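Local coordinates for protein phosphoribosylaminoimidazole-succinocarboxamide synthase (Pyrococcus horikoshii, PDB 3U55) that catalyses the ATP-dependent joining of L-aspartate to 5-amino-1-(5-phosphoribosyl)imidazole-4-carboxylate, giving SAICAR in de novo purine biosynthesis, at residues Lys155-Glu158 / Ile159-Tyr163. Residues are numbered along the deposited sequence; the frame is centred on the assembly and turned at random.
Sequences KVNE and ILKDY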
loop_
_atom_site.group_PDB
_atom_site.type_symbol
_atom_site.label_atom_id
_atom_site.label_comp_id
_atom_site.label_asym_id
_atom_site.label_seq_id
_atom_site.Cartn_x
_atom_site.Cartn_y
_atom_site.Cartn_z
ATOM N N LYS A 155 -12.668 -10.462 -11.780
ATOM C CA LYS A 155 -13.779 -11.119 -12.480
ATOM C C LYS A 155 -15.128 -10.742 -11.850
ATOM O O LYS A 155 -16.069 -10.366 -12.560
ATOM C CB LYS A 155 -13.591 -12.642 -12.526
ATOM C CG LYS A 155 -14.757 -13.376 -13.175
ATOM C CD LYS A 155 -14.481 -14.852 -13.396
ATOM C CE LYS A 155 -15.768 -15.543 -13.855
ATOM N NZ LYS A 155 -15.573 -17.006 -14.075
ATOM N N VAL A 156 -15.208 -10.834 -10.521
ATOM C CA VAL A 156 -16.380 -10.377 -9.761
ATOM C C VAL A 156 -16.750 -8.954 -10.161
ATOM O O VAL A 156 -17.924 -8.652 -10.416
ATOM C CB VAL A 156 -16.131 -10.448 -8.231
ATOM C CG1 VAL A 156 -17.240 -9.721 -7.449
ATOM C CG2 VAL A 156 -16.006 -11.919 -7.777
ATOM N N ASN A 157 -15.743 -8.086 -10.223
ATOM C CA ASN A 157 -15.962 -6.708 -10.652
ATOM C C ASN A 157 -16.668 -6.642 -12.002
ATOM O O ASN A 157 -17.679 -5.963 -12.117
ATOM C CB ASN A 157 -14.652 -5.932 -10.682
ATOM C CG ASN A 157 -14.850 -4.450 -11.003
ATOM O OD1 ASN A 157 -15.774 -3.800 -10.505
ATOM N ND2 ASN A 157 -13.971 -3.914 -11.842
ATOM N N GLU A 158 -16.154 -7.362 -13.000
ATOM C CA GLU A 158 -16.755 -7.348 -14.343
ATOM C C GLU A 158 -18.223 -7.780 -14.322
ATOM O O GLU A 158 -19.078 -7.106 -14.904
ATOM C CB GLU A 158 -15.947 -8.211 -15.324
ATOM C CG GLU A 158 -14.570 -7.645 -15.679
ATOM C CD GLU A 158 -14.627 -6.230 -16.242
ATOM O OE1 GLU A 158 -14.063 -5.306 -15.608
ATOM O OE2 GLU A 158 -15.248 -6.036 -17.310
ATOM N N ILE A 159 -18.502 -8.893 -13.647
ATOM C CA ILE A 159 -19.860 -9.440 -13.534
ATOM C C ILE A 159 -20.823 -8.465 -12.862
ATOM O O ILE A 159 -21.913 -8.206 -13.388
ATOM C CB ILE A 159 -19.882 -10.780 -12.750
ATOM C CG1 ILE A 159 -19.015 -11.829 -13.456
ATOM C CG2 ILE A 159 -21.324 -11.281 -12.568
ATOM C CD1 ILE A 159 -18.370 -12.843 -12.508
ATOM N N LEU A 160 -20.424 -7.931 -11.707
ATOM C CA LEU A 160 -21.281 -7.014 -10.954
ATOM C C LEU A 160 -21.501 -5.696 -11.687
ATOM O O LEU A 160 -22.634 -5.231 -11.781
ATOM C CB LEU A 160 -20.726 -6.752 -9.549
ATOM C CG LEU A 160 -20.612 -7.941 -8.589
ATOM C CD1 LEU A 160 -20.036 -7.454 -7.263
ATOM C CD2 LEU A 160 -21.958 -8.634 -8.369
ATOM N N LYS A 161 -20.423 -5.121 -12.219
ATOM C CA LYS A 161 -20.519 -3.838 -12.915
ATOM C C LYS A 161 -21.413 -3.945 -14.153
ATOM O O LYS A 161 -22.246 -3.070 -14.373
ATOM C CB LYS A 161 -19.133 -3.243 -13.233
ATOM C CG LYS A 161 -18.422 -3.791 -14.469
ATOM C CD LYS A 161 -16.907 -3.615 -14.361
ATOM C CE LYS A 161 -16.499 -2.160 -14.278
ATOM N NZ LYS A 161 -16.371 -1.541 -15.624
ATOM N N ASP A 162 -21.272 -5.028 -14.925
ATOM C CA ASP A 162 -22.114 -5.263 -16.113
ATOM C C ASP A 162 -23.586 -5.425 -15.733
ATOM O O ASP A 162 -24.465 -4.800 -16.328
ATOM C CB ASP A 162 -21.652 -6.504 -16.884
ATOM C CG ASP A 162 -20.333 -6.298 -17.617
ATOM O OD1 ASP A 162 -19.884 -5.139 -17.777
ATOM O OD2 ASP A 162 -19.735 -7.313 -18.038
ATOM N N TYR A 163 -23.833 -6.267 -14.736
ATOM C CA TYR A 163 -25.177 -6.555 -14.234
ATOM C C TYR A 163 -25.871 -5.302 -13.708
ATOM O O TYR A 163 -27.056 -5.072 -13.978
ATOM C CB TYR A 163 -25.085 -7.624 -13.136
ATOM C CG TYR A 163 -26.380 -7.953 -12.428
ATOM C CD1 TYR A 163 -27.266 -8.896 -12.955
ATOM C CD2 TYR A 163 -26.709 -7.339 -11.219
ATOM C CE1 TYR A 163 -28.452 -9.212 -12.298
ATOM C CE2 TYR A 163 -27.894 -7.645 -10.557
ATOM C CZ TYR A 163 -28.757 -8.581 -11.103
ATOM O OH TYR A 163 -29.924 -8.882 -10.450
HETATM O O HOH W 1 -17.169 -7.125 -18.858
#
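The Asn157 amide and the Glu158 carboxylate, turned nearly perpendicular to each other, each offer one face to the Lys161 chain. Lys161 CD stands 3.5 Å from Glu158 OE1 and somewhat farther from Asn157 ND2; because Lys161 is modelled in two conformers, this double contact describes one of them. Its CG sits between backbone N and carbonyl carbon (chi1 81°), which lays the methylenes back over the preceding turn. Asn157 OD1 accepts a hydrogen bond from Asn94 ND2, and Asn157 ND2 is also hydrogen-bonded outside this turn. A leucine at Asn157 would probably leave that Asn94 donor without its acceptor and remove the amide face under Lys161 CD.

The turn illustrates how an amphipathic helix divides its labour. Straight i to i+4 backbone bonds, such as Leu160 N to Val156 O at 2.9 Å, set the spacing. On the buried side of helix 143-165, Val156 CG1 meets Leu160 CD1 at 3.6 Å, the two side chains running alongside; strand 169-180 and helix 45-62 cover this ridge. Next to it, Ile159 CD1 rests on Lys155 CG (3.7 Å), while Lys155 reaches on to the His63 carbonyl.

On the outer side one water donates to both Glu158 OE2 and Asp162 OD2, 2.7 Å from each, probably easing repulsion between the carboxylates. In this conformer Lys161 NZ lies 4.4 Å from Glu158 OE1, beyond a salt bridge, so any attraction there is probably weak.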